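Side-chain contacts in Serine/threonine-protein kinase Tel1 (Chaetomium thermophilum, PDB 6SKY), which is an ATM-family serine/threonine kinase that phosphorylates proteins with ATP and probably activates checkpoint signalling when DNA is damaged: residues R2225-I2230 and S2246-K2251; Y2254-A2259 and D2265-K2270; A1614-S1619 and L1630-R1635; R1639-A1642 and E1646-E1649. All coordinates share one frame; numbering follows the deposited sequence.

Contact 1. Residues R2225-I2230 and S2246-K2251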
loop_
_atom_site.group_PDB
_atom_site.type_symbol
_atom_site.label_atom_id
_atom_site.label_comp_id
_atom_site.label_asym_id
_atom_site.label_seq_id
_atom_site.Cartn_x
_atom_site.Cartn_y
_atom_site.Cartn_z
ATOM N N ARG A 2225 19.418 -0.284 -11.669
ATOM C CA ARG A 2225 20.421 0.530 -12.347
ATOM C C ARG A 2225 21.625 0.777 -11.455
ATOM O O ARG A 2225 22.767 0.779 -11.924
ATOM C CB ARG A 2225 19.816 1.853 -12.789
ATOM C CG ARG A 2225 18.679 1.744 -13.759
ATOM C CD ARG A 2225 18.999 0.830 -14.905
ATOM N NE ARG A 2225 17.864 0.722 -15.813
ATOM C CZ ARG A 2225 17.715 -0.240 -16.712
ATOM N NH1 ARG A 2225 16.654 -0.254 -17.499
ATOM N NH2 ARG A 2225 18.624 -1.189 -16.822
ATOM N N MET A 2226 21.385 0.971 -10.160
ATOM C CA MET A 2226 22.473 1.176 -9.215
ATOM C C MET A 2226 23.349 -0.062 -9.090
ATOM O O MET A 2226 24.581 0.040 -9.072
ATOM C CB MET A 2226 21.882 1.565 -7.871
ATOM C CG MET A 2226 22.761 2.418 -7.042
ATOM S SD MET A 2226 21.838 3.318 -5.814
ATOM C CE MET A 2226 23.195 4.185 -5.057
ATOM N N LEU A 2227 22.738 -1.244 -9.014
ATOM C CA LEU A 2227 23.528 -2.468 -8.936
ATOM C C LEU A 2227 24.306 -2.713 -10.216
ATOM O O LEU A 2227 25.452 -3.165 -10.175
ATOM C CB LEU A 2227 22.633 -3.660 -8.635
ATOM C CG LEU A 2227 22.025 -3.809 -7.251
ATOM C CD1 LEU A 2227 21.168 -5.021 -7.244
ATOM C CD2 LEU A 2227 23.101 -3.923 -6.223
ATOM N N GLN A 2228 23.705 -2.431 -11.370
ATOM C CA GLN A 2228 24.430 -2.603 -12.623
ATOM C C GLN A 2228 25.587 -1.627 -12.739
ATOM O O GLN A 2228 26.611 -1.956 -13.341
ATOM C CB GLN A 2228 23.487 -2.439 -13.800
ATOM C CG GLN A 2228 22.541 -3.583 -13.985
ATOM C CD GLN A 2228 21.478 -3.276 -14.983
ATOM O OE1 GLN A 2228 21.214 -2.122 -15.280
ATOM N NE2 GLN A 2228 20.860 -4.306 -15.519
ATOM N N ALA A 2229 25.446 -0.425 -12.186
ATOM C CA ALA A 2229 26.572 0.499 -12.153
ATOM C C ALA A 2229 27.679 -0.009 -11.241
ATOM O O ALA A 2229 28.861 0.145 -11.555
ATOM C CB ALA A 2229 26.103 1.875 -11.708
ATOM N N ILE A 2230 27.321 -0.593 -10.096
ATOM C CA ILE A 2230 28.334 -1.232 -9.255
ATOM C C ILE A 2230 29.068 -2.304 -10.039
ATOM O O ILE A 2230 30.289 -2.438 -9.944
ATOM C CB ILE A 2230 27.706 -1.834 -7.988
ATOM C CG1 ILE A 2230 27.091 -0.770 -7.110
ATOM C CG2 ILE A 2230 28.738 -2.563 -7.192
ATOM C CD1 ILE A 2230 26.385 -1.361 -5.961
ATOM N N SER A 2246 29.754 -12.908 -7.859
ATOM C CA SER A 2246 28.661 -13.825 -8.134
ATOM C C SER A 2246 27.428 -13.501 -7.314
ATOM O O SER A 2246 26.312 -13.646 -7.811
ATOM C CB SER A 2246 29.091 -15.261 -7.879
ATOM O OG SER A 2246 29.166 -15.514 -6.498
ATOM N N ASP A 2247 27.588 -13.033 -6.079
ATOM C CA ASP A 2247 26.406 -12.632 -5.331
ATOM C C ASP A 2247 25.831 -11.332 -5.865
ATOM O O ASP A 2247 24.611 -11.164 -5.884
ATOM C CB ASP A 2247 26.722 -12.525 -3.843
ATOM C CG ASP A 2247 27.387 -11.227 -3.472
ATOM O OD1 ASP A 2247 26.682 -10.211 -3.309
ATOM O OD2 ASP A 2247 28.622 -11.224 -3.316
ATOM N N LEU A 2248 26.678 -10.428 -6.349
ATOM C CA LEU A 2248 26.179 -9.239 -7.026
ATOM C C LEU A 2248 25.428 -9.607 -8.296
ATOM O O LEU A 2248 24.341 -9.085 -8.562
ATOM C CB LEU A 2248 27.336 -8.296 -7.339
ATOM C CG LEU A 2248 27.027 -7.072 -8.194
ATOM C CD1 LEU A 2248 26.022 -6.192 -7.526
ATOM C CD2 LEU A 2248 28.283 -6.313 -8.464
ATOM N N LEU A 2249 25.992 -10.511 -9.095
ATOM C CA LEU A 2249 25.339 -10.894 -10.340
ATOM C C LEU A 2249 24.018 -11.592 -10.083
ATOM O O LEU A 2249 23.036 -11.347 -10.787
ATOM C CB LEU A 2249 26.254 -11.785 -11.163
ATOM C CG LEU A 2249 27.320 -11.060 -11.964
ATOM C CD1 LEU A 2249 28.097 -12.053 -12.758
ATOM C CD2 LEU A 2249 26.688 -10.054 -12.869
ATOM N N SER A 2250 23.961 -12.462 -9.078
ATOM C CA SER A 2250 22.709 -13.150 -8.805
ATOM C C SER A 2250 21.682 -12.217 -8.180
ATOM O O SER A 2250 20.482 -12.393 -8.395
ATOM C CB SER A 2250 22.960 -14.360 -7.919
ATOM O OG SER A 2250 23.354 -13.966 -6.630
ATOM N N LYS A 2251 22.122 -11.201 -7.443
ATOM C CA LYS A 2251 21.194 -10.189 -6.954
ATOM C C LYS A 2251 20.589 -9.390 -8.099
ATOM O O LYS A 2251 19.377 -9.143 -8.120
ATOM C CB LYS A 2251 21.921 -9.272 -5.985
ATOM C CG LYS A 2251 21.043 -8.435 -5.124
ATOM C CD LYS A 2251 21.906 -7.572 -4.261
ATOM C CE LYS A 2251 21.097 -6.838 -3.238
ATOM N NZ LYS A 2251 20.509 -7.774 -2.257
#
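Leu2248 and Lys2251 of helix 2245-2259 pack against Leu2227 and Ile2230 of helix 2220-2232. The two helices run antiparallel, as neighbours do in an alpha solenoid such as the FAT domain. The short segments have axes 10.1 Å apart, at 151° between their directions.

Ser2246 comes first in 2246-2251. It takes no part across the contact; its OG hydrogen-bonds Glu2287 OE2. Leu2248 sits next to Leu2227 in the register and spreads its two methyls over two partners. Its CG lies anti to the backbone N (chi1 173°), and this carries the fork across to helix 2220-2232. CD1 meets Leu2227 CD2 at 3.9 Å, the two side chains lying alongside and pointing opposite ways. CD2 touches Ile2230 CG2 at 4.0 Å. Leu2249 is turned to Pro2274 and Ala2275 of helix 2264-2279. Lys2251 then lends its aliphatic part. Its chain runs roughly perpendicular to Leu2227, and CG and CD each lie 4.0 Å from Leu2227 CD1. The ammonium group bends off at chi4 toward Asn2212 OD1, which takes a weak hydrogen bond from NZ.

No hydrogen bond joins the segments. Within 2225-2230, Arg2225 NH2 donates to Gln2228 OE1 at 3.2 Å, in the guanidinium plane and on a lone pair of the amide oxygen.

Contact 2. Residues Y2254-A2259 and D2265-K2270; sequences YQVSVA and DAIQKK
Ile2267 reaches across a helical hairpin to Val2256 and Ser2257. Helices 2245-2259 and 2264-2279 are joined here by a short turn, and Ile2267 is the one residue of 2265-2270 that touches segment 2254-2259. Ile2267 CA is 7.2 Å from Ser2257 CA.

At CB the side chain points to the partner helix and divides. The CG2 branch goes to Ser2257, with CG2 3.5 Å from OG. The other branch begins with CG1, which lies 3.9 Å from Val2256 CG1. Here the two side chains overlap side by side, head to tail. The branch then runs on extended (chi2 175°), and this carries CD1 over the backbone of Ser2257. There CD1 comes within 3.8 Å of Ser2257 CA and 4.0 Å of Ser2257 CB. It also lies beside the hydroxyl of Ser2257. That hydroxyl is not left to the isoleucine: its OG bonds the backbone O of Gly2253, one turn earlier. A polar group thus turned to its own helix can sit under an apolar tip. With an alanine in place of Ile2267, both branches would be gone, which would probably open a gap beside Val2256 CG1 and uncover the hydroxyl of Ser2257.

The contact lies in the FAT domain. Val2256 also packs on Ile2224 of helix 2220-2232, and Gln2268 on Phe2295 and Phe2298 of helix 2286-2303. At the end of 2254-2259, Ala2259 O accepts a bond from Asn2921 ND2 of the second subunit, so this end of the hairpin is part of the dimer interface.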
loop_
_atom_site.group_PDB
_atom_site.type_symbol
_atom_site.label_atom_id
_atom_site.label_comp_id
_atom_site.label_asym_id
_atom_site.label_seq_id
_atom_site.Cartn_x
_atom_site.Cartn_y
_atom_site.Cartn_z
ATOM N N TYR A 2254 18.045 -11.687 -9.866
ATOM C CA TYR A 2254 16.794 -11.816 -9.133
ATOM C C TYR A 2254 15.940 -10.567 -9.278
ATOM O O TYR A 2254 14.733 -10.650 -9.533
ATOM C CB TYR A 2254 17.083 -12.099 -7.664
ATOM C CG TYR A 2254 15.891 -11.893 -6.784
ATOM C CD1 TYR A 2254 15.755 -10.746 -6.035
ATOM C CD2 TYR A 2254 14.891 -12.837 -6.719
ATOM C CE1 TYR A 2254 14.670 -10.545 -5.253
ATOM C CE2 TYR A 2254 13.798 -12.644 -5.934
ATOM C CZ TYR A 2254 13.693 -11.495 -5.201
ATOM O OH TYR A 2254 12.597 -11.288 -4.405
ATOM N N GLN A 2255 16.544 -9.394 -9.113
ATOM C CA GLN A 2255 15.755 -8.174 -9.188
ATOM C C GLN A 2255 15.257 -7.901 -10.598
ATOM O O GLN A 2255 14.162 -7.366 -10.767
ATOM C CB GLN A 2255 16.568 -7.003 -8.663
ATOM C CG GLN A 2255 16.832 -7.103 -7.199
ATOM C CD GLN A 2255 17.463 -5.878 -6.643
ATOM O OE1 GLN A 2255 17.721 -5.788 -5.454
ATOM N NE2 GLN A 2255 17.722 -4.920 -7.494
ATOM N N VAL A 2256 16.031 -8.263 -11.621
ATOM C CA VAL A 2256 15.571 -8.095 -12.992
ATOM C C VAL A 2256 14.453 -9.075 -13.313
ATOM O O VAL A 2256 13.554 -8.758 -14.093
ATOM C CB VAL A 2256 16.757 -8.241 -13.961
ATOM C CG1 VAL A 2256 16.285 -8.360 -15.368
ATOM C CG2 VAL A 2256 17.659 -7.061 -13.853
ATOM N N SER A 2257 14.474 -10.270 -12.723
ATOM C CA SER A 2257 13.375 -11.204 -12.942
ATOM C C SER A 2257 12.100 -10.741 -12.261
ATOM O O SER A 2257 11.009 -10.908 -12.808
ATOM C CB SER A 2257 13.745 -12.591 -12.439
ATOM O OG SER A 2257 14.919 -13.060 -13.061
ATOM N N VAL A 2258 12.206 -10.188 -11.055
ATOM C CA VAL A 2258 11.011 -9.744 -10.346
ATOM C C VAL A 2258 10.339 -8.593 -11.079
ATOM O O VAL A 2258 9.110 -8.527 -11.157
ATOM C CB VAL A 2258 11.360 -9.362 -8.898
ATOM C CG1 VAL A 2258 10.247 -8.578 -8.268
ATOM C CG2 VAL A 2258 11.628 -10.589 -8.100
ATOM N N ALA A 2259 11.121 -7.672 -11.624
ATOM C CA ALA A 2259 10.590 -6.506 -12.313
ATOM C C ALA A 2259 10.264 -6.767 -13.772
ATOM O O ALA A 2259 9.748 -5.869 -14.437
ATOM C CB ALA A 2259 11.576 -5.347 -12.220
ATOM N N ASP A 2265 15.269 -15.065 -21.302
ATOM C CA ASP A 2265 16.376 -15.651 -22.039
ATOM C C ASP A 2265 17.641 -14.815 -21.955
ATOM O O ASP A 2265 18.738 -15.355 -22.119
ATOM C CB ASP A 2265 15.980 -15.847 -23.503
ATOM C CG ASP A 2265 17.010 -16.627 -24.284
ATOM O OD1 ASP A 2265 17.564 -17.598 -23.729
ATOM O OD2 ASP A 2265 17.259 -16.280 -25.457
ATOM N N ALA A 2266 17.513 -13.515 -21.706
ATOM C CA ALA A 2266 18.660 -12.662 -21.452
ATOM C C ALA A 2266 19.061 -12.655 -19.991
ATOM O O ALA A 2266 20.228 -12.407 -19.682
ATOM C CB ALA A 2266 18.363 -11.233 -21.899
ATOM N N ILE A 2267 18.122 -12.915 -19.082
ATOM C CA ILE A 2267 18.467 -13.023 -17.671
ATOM C C ILE A 2267 19.421 -14.182 -17.450
ATOM O O ILE A 2267 20.399 -14.062 -16.713
ATOM C CB ILE A 2267 17.200 -13.172 -16.817
ATOM C CG1 ILE A 2267 16.322 -11.944 -16.952
ATOM C CG2 ILE A 2267 17.562 -13.349 -15.378
ATOM C CD1 ILE A 2267 15.029 -12.069 -16.240
ATOM N N GLN A 2268 19.161 -15.316 -18.088
ATOM C CA GLN A 2268 20.038 -16.465 -17.924
ATOM C C GLN A 2268 21.376 -16.253 -18.608
ATOM O O GLN A 2268 22.394 -16.781 -18.157
ATOM C CB GLN A 2268 19.366 -17.713 -18.473
ATOM C CG GLN A 2268 20.205 -18.948 -18.357
ATOM C CD GLN A 2268 19.640 -20.092 -19.136
ATOM O OE1 GLN A 2268 18.473 -20.082 -19.504
ATOM N NE2 GLN A 2268 20.465 -21.091 -19.402
ATOM N N LYS A 2269 21.399 -15.484 -19.684
ATOM C CA LYS A 2269 22.623 -15.292 -20.445
ATOM C C LYS A 2269 23.530 -14.240 -19.827
ATOM O O LYS A 2269 24.754 -14.352 -19.930
ATOM C CB LYS A 2269 22.261 -14.912 -21.875
ATOM C CG LYS A 2269 23.418 -14.645 -22.796
ATOM C CD LYS A 2269 22.905 -14.028 -24.082
ATOM C CE LYS A 2269 24.003 -13.882 -25.120
ATOM N NZ LYS A 2269 23.460 -13.386 -26.415
ATOM N N LYS A 2270 22.963 -13.230 -19.174
ATOM C CA LYS A 2270 23.737 -12.115 -18.653
ATOM C C LYS A 2270 24.020 -12.194 -17.163
ATOM O O LYS A 2270 24.994 -11.590 -16.712
ATOM C CB LYS A 2270 23.015 -10.798 -18.926
ATOM C CG LYS A 2270 22.858 -10.476 -20.376
ATOM C CD LYS A 2270 21.915 -9.320 -20.569
ATOM C CE LYS A 2270 22.446 -8.078 -19.915
ATOM N NZ LYS A 2270 21.549 -6.922 -20.151
#

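Contact 3. Residues A1614-S1619 and L1630-R1635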
loop_
_atom_site.group_PDB
_atom_site.type_symbol
_atom_site.label_atom_id
_atom_site.label_comp_id
_atom_site.label_asym_id
_atom_site.label_seq_id
_atom_site.Cartn_x
_atom_site.Cartn_y
_atom_site.Cartn_z
ATOM N N ALA A 1614 20.872 -12.859 36.963
ATOM C CA ALA A 1614 19.788 -12.886 37.935
ATOM C C ALA A 1614 20.321 -12.778 39.354
ATOM O O ALA A 1614 19.781 -12.031 40.177
ATOM C CB ALA A 1614 18.972 -14.161 37.766
ATOM N N VAL A 1615 21.404 -13.492 39.648
ATOM C CA VAL A 1615 21.970 -13.474 40.988
ATOM C C VAL A 1615 22.676 -12.155 41.258
ATOM O O VAL A 1615 22.643 -11.644 42.379
ATOM C CB VAL A 1615 22.911 -14.672 41.178
ATOM C CG1 VAL A 1615 23.432 -14.694 42.578
ATOM C CG2 VAL A 1615 22.178 -15.951 40.877
ATOM N N VAL A 1616 23.319 -11.574 40.245
ATOM C CA VAL A 1616 23.966 -10.287 40.467
ATOM C C VAL A 1616 22.935 -9.192 40.691
ATOM O O VAL A 1616 23.173 -8.266 41.467
ATOM C CB VAL A 1616 24.912 -9.954 39.306
ATOM C CG1 VAL A 1616 25.423 -8.547 39.433
ATOM C CG2 VAL A 1616 26.070 -10.910 39.309
ATOM N N TRP A 1617 21.774 -9.275 40.048
ATOM C CA TRP A 1617 20.720 -8.321 40.369
ATOM C C TRP A 1617 20.165 -8.566 41.762
ATOM O O TRP A 1617 19.935 -7.619 42.519
ATOM C CB TRP A 1617 19.593 -8.384 39.345
ATOM C CG TRP A 1617 18.421 -7.594 39.789
ATOM C CD1 TRP A 1617 17.196 -8.069 40.128
ATOM C CD2 TRP A 1617 18.374 -6.184 39.991
ATOM N NE1 TRP A 1617 16.381 -7.041 40.512
ATOM C CE2 TRP A 1617 17.085 -5.870 40.436
ATOM C CE3 TRP A 1617 19.298 -5.151 39.828
ATOM C CZ2 TRP A 1617 16.696 -4.573 40.722
ATOM C CZ3 TRP A 1617 18.912 -3.873 40.112
ATOM C CH2 TRP A 1617 17.626 -3.590 40.552
ATOM N N LYS A 1618 19.933 -9.828 42.115
ATOM C CA LYS A 1618 19.491 -10.153 43.463
ATOM C C LYS A 1618 20.451 -9.611 44.509
ATOM O O LYS A 1618 20.029 -9.233 45.605
ATOM C CB LYS A 1618 19.360 -11.660 43.602
ATOM C CG LYS A 1618 18.194 -12.115 44.421
ATOM C CD LYS A 1618 18.147 -13.619 44.446
ATOM C CE LYS A 1618 18.076 -14.169 43.048
ATOM N NZ LYS A 1618 18.175 -15.643 43.048
ATOM N N SER A 1619 21.740 -9.561 44.187
ATOM C CA SER A 1619 22.734 -9.075 45.132
ATOM C C SER A 1619 22.668 -7.565 45.284
ATOM O O SER A 1619 22.644 -7.048 46.404
ATOM C CB SER A 1619 24.122 -9.501 44.681
ATOM O OG SER A 1619 25.108 -8.720 45.316
ATOM N N LEU A 1630 28.137 -1.292 42.634
ATOM C CA LEU A 1630 26.975 -1.025 41.797
ATOM C C LEU A 1630 27.369 -0.794 40.350
ATOM O O LEU A 1630 26.631 -1.185 39.446
ATOM C CB LEU A 1630 26.197 0.171 42.323
ATOM C CG LEU A 1630 25.388 -0.091 43.580
ATOM C CD1 LEU A 1630 24.371 0.992 43.756
ATOM C CD2 LEU A 1630 24.719 -1.426 43.502
ATOM N N ALA A 1631 28.524 -0.183 40.103
ATOM C CA ALA A 1631 28.996 -0.062 38.730
ATOM C C ALA A 1631 29.297 -1.425 38.130
ATOM O O ALA A 1631 28.964 -1.687 36.973
ATOM C CB ALA A 1631 30.227 0.830 38.670
ATOM N N TRP A 1632 29.922 -2.313 38.902
ATOM C CA TRP A 1632 30.198 -3.656 38.400
ATOM C C TRP A 1632 28.909 -4.431 38.138
ATOM O O TRP A 1632 28.789 -5.137 37.129
ATOM C CB TRP A 1632 31.095 -4.392 39.390
ATOM C CG TRP A 1632 31.402 -5.788 39.013
ATOM C CD1 TRP A 1632 32.366 -6.209 38.157
ATOM C CD2 TRP A 1632 30.749 -6.961 39.490
ATOM N NE1 TRP A 1632 32.345 -7.573 38.059
ATOM C CE2 TRP A 1632 31.359 -8.057 38.872
ATOM C CE3 TRP A 1632 29.700 -7.189 40.373
ATOM C CZ2 TRP A 1632 30.958 -9.355 39.111
ATOM C CZ3 TRP A 1632 29.305 -8.470 40.604
ATOM C CH2 TRP A 1632 29.929 -9.540 39.978
ATOM N N ALA A 1633 27.929 -4.307 39.030
ATOM C CA ALA A 1633 26.656 -4.981 38.826
ATOM C C ALA A 1633 25.932 -4.433 37.610
ATOM O O ALA A 1633 25.278 -5.182 36.881
ATOM C CB ALA A 1633 25.783 -4.841 40.067
ATOM N N GLY A 1634 26.034 -3.129 37.376
ATOM C CA GLY A 1634 25.468 -2.564 36.167
ATOM C C GLY A 1634 26.150 -3.068 34.918
ATOM O O GLY A 1634 25.503 -3.314 33.910
ATOM N N ARG A 1635 27.465 -3.228 34.967
ATOM C CA ARG A 1635 28.169 -3.775 33.815
ATOM C C ARG A 1635 27.722 -5.200 33.517
ATOM O O ARG A 1635 27.517 -5.567 32.357
ATOM C CB ARG A 1635 29.667 -3.718 34.060
ATOM C CG ARG A 1635 30.486 -3.676 32.821
ATOM C CD ARG A 1635 31.880 -4.113 33.130
ATOM N NE ARG A 1635 32.822 -3.009 33.183
ATOM C CZ ARG A 1635 34.080 -3.140 33.580
ATOM N NH1 ARG A 1635 34.529 -4.321 33.965
ATOM N NH2 ARG A 1635 34.883 -2.093 33.597
#
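Val1616 faces Trp1632 and Ala1633 and supplies all the contact made from 1614-1619. Its CG1 meets Ala1633 twice, 3.8 Å from CB and 3.8 Å from CA. The small alanine probably allows the close approach: the CA atoms of Val1616 and Ala1633 are 6.2 Å apart. The two methyls of Val1616 also meet the benzo part of the indole. CG1 lies 4.1 Å from Trp1632 CZ3, and CG2 4.1 Å from Trp1632 CH2. Val1616 CG1 comes to the ring obliquely.

Torsions set this up. Val1616 has CG1 anti to its backbone N (chi1 172°), which directs that methyl at Ala1633 and leaves CG2 for the far carbon of the ring. Trp1632 takes the matching trans setting about its first torsion, and this swings the benzo ring to the valine.

The next shell helps to place the indole. Its ring meets those of Tyr1629 and Phe1592 with the planes inclined, and NE1 makes a weak hydrogen bond to Asp1601 OD1. The other oxygen of Asp1601, OD2, forms a salt bridge with Arg1635 NH1, so one carboxylate meets both Arg1635 and, weakly, Trp1632. Leu1566 of helix 1557-1569 also packs on Val1616.

All three touching residues are buried, and no hydrogen bond passes between the segments. Segments 1614-1619 and 1630-1635 run roughly antiparallel and close, with a small residue at the nearest point. This is the apolar helix-to-helix packing of an alpha solenoid.

Contact 4. Residues R1639-A1642 and E1646-E1649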
loop_
_atom_site.group_PDB
_atom_site.type_symbol
_atom_site.label_atom_id
_atom_site.label_comp_id
_atom_site.label_asym_id
_atom_site.label_seq_id
_atom_site.Cartn_x
_atom_site.Cartn_y
_atom_site.Cartn_z
ATOM N N ARG A 1639 25.640 -6.267 30.156
ATOM C CA ARG A 1639 26.131 -7.291 29.245
ATOM C C ARG A 1639 25.117 -8.415 29.080
ATOM O O ARG A 1639 24.931 -8.935 27.978
ATOM C CB ARG A 1639 27.461 -7.823 29.746
ATOM C CG ARG A 1639 28.202 -8.643 28.745
ATOM C CD ARG A 1639 29.542 -9.038 29.292
ATOM N NE ARG A 1639 30.264 -7.888 29.816
ATOM C CZ ARG A 1639 31.081 -7.135 29.092
ATOM N NH1 ARG A 1639 31.279 -7.414 27.815
ATOM N NH2 ARG A 1639 31.698 -6.105 29.643
ATOM N N SER A 1640 24.419 -8.777 30.154
ATOM C CA SER A 1640 23.386 -9.800 30.047
ATOM C C SER A 1640 22.236 -9.354 29.153
ATOM O O SER A 1640 21.712 -10.146 28.363
ATOM C CB SER A 1640 22.874 -10.153 31.436
ATOM O OG SER A 1640 21.645 -10.841 31.358
ATOM N N PHE A 1641 21.816 -8.094 29.266
ATOM C CA PHE A 1641 20.713 -7.618 28.435
ATOM C C PHE A 1641 21.150 -7.428 26.992
ATOM O O PHE A 1641 20.383 -7.700 26.066
ATOM C CB PHE A 1641 20.156 -6.318 28.999
ATOM C CG PHE A 1641 18.952 -5.809 28.280
ATOM C CD1 PHE A 1641 19.066 -4.852 27.304
ATOM C CD2 PHE A 1641 17.702 -6.277 28.589
ATOM C CE1 PHE A 1641 17.963 -4.383 26.657
ATOM C CE2 PHE A 1641 16.600 -5.803 27.941
ATOM C CZ PHE A 1641 16.731 -4.859 26.979
ATOM N N ALA A 1642 22.374 -6.963 26.770
ATOM C CA ALA A 1642 22.870 -6.841 25.413
ATOM C C ALA A 1642 23.092 -8.189 24.762
ATOM O O ALA A 1642 23.105 -8.270 23.534
ATOM C CB ALA A 1642 24.170 -6.049 25.396
ATOM N N GLU A 1646 16.645 -9.952 27.422
ATOM C CA GLU A 1646 15.626 -10.430 28.341
ATOM C C GLU A 1646 15.844 -9.829 29.718
ATOM O O GLU A 1646 16.976 -9.739 30.195
ATOM C CB GLU A 1646 15.646 -11.950 28.436
ATOM C CG GLU A 1646 14.894 -12.635 27.329
ATOM C CD GLU A 1646 15.305 -14.075 27.160
ATOM O OE1 GLU A 1646 16.047 -14.582 28.023
ATOM O OE2 GLU A 1646 14.897 -14.698 26.156
ATOM N N VAL A 1647 14.748 -9.433 30.352
ATOM C CA VAL A 1647 14.757 -8.827 31.677
ATOM C C VAL A 1647 14.860 -9.919 32.734
ATOM O O VAL A 1647 14.179 -10.946 32.618
ATOM C CB VAL A 1647 13.495 -7.983 31.893
ATOM C CG1 VAL A 1647 13.523 -7.319 33.237
ATOM C CG2 VAL A 1647 13.367 -6.964 30.805
ATOM N N PRO A 1648 15.692 -9.760 33.762
ATOM C CA PRO A 1648 15.634 -10.688 34.896
ATOM C C PRO A 1648 14.257 -10.673 35.543
ATOM O O PRO A 1648 13.651 -9.619 35.730
ATOM C CB PRO A 1648 16.717 -10.161 35.844
ATOM C CG PRO A 1648 17.026 -8.788 35.366
ATOM C CD PRO A 1648 16.799 -8.804 33.899
ATOM N N GLU A 1649 13.768 -11.861 35.892
ATOM C CA GLU A 1649 12.370 -12.029 36.260
ATOM C C GLU A 1649 12.023 -11.438 37.615
ATOM O O GLU A 1649 10.837 -11.285 37.913
ATOM C CB GLU A 1649 12.008 -13.508 36.237
ATOM C CG GLU A 1649 12.484 -14.218 34.991
ATOM C CD GLU A 1649 11.841 -15.577 34.809
ATOM O OE1 GLU A 1649 11.057 -15.987 35.691
ATOM O OE2 GLU A 1649 12.117 -16.234 33.781
#
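The Phe1641 ring turns an edge to Glu1646 O, which lies near its plane, 3.9 Å from Phe1641 CD2. Glu1646 N lies well off the ring plane, 4.0 Å from Phe1641 CD2. Val1647 CG2 approaches obliquely and is the more distant partner, 4.5 Å from Phe1641 CE2. Helix 2124-2143 adds Asp2126 and Ile2130 to the ring's surroundings.

The phenyl group gets there because its CG stands anti to the backbone N (chi1 -175°). It leans from helix 1627-1644 over the loop that follows. The loop runs extended here and brings the CA of Glu1646 to 5.8 Å from that of Phe1641. Ser1644 helps at the helix end: its OG bonds Ser1640 O and, weakly, Glu1646 N. Val1647 also packs on Arg2081 and Leu2084 of helix 2077-2097.

The contact thus joins a helix end to its exit loop, with no hydrogen bond between the segments. The ring edge, with its slightly positive hydrogens, faces a carbonyl oxygen. At this distance the attraction is probably weak. The side chain of Glu1646 sets off from its backbone away from the helix, and the residue is exposed. What the ring meets is its peptide backbone, so the contact probably owes little to the carboxylate charge.

The four contacts form two pairs far apart in the chain. Contacts 1 and 2 share helix 2245-2259, have centres 11 Å apart and touch, Leu2227 CD1 lying 3.5 Å from Gln2255 NE2. Contacts 3 and 4 share helix 1627-1644 and are also 11 Å apart between centres; their segments adjoin in sequence but do not touch otherwise. The nearest atoms of contacts 1 and 4 are about 26 Å apart, and the centres of contacts 2 and 3 about 56 Å. None lies at the kinase site, where the nucleotide analogue and magnesium are bound. All belong to the helical scaffold, and contacts 1 and 2 both meet the second subunit, contact 2 through a hydrogen bond.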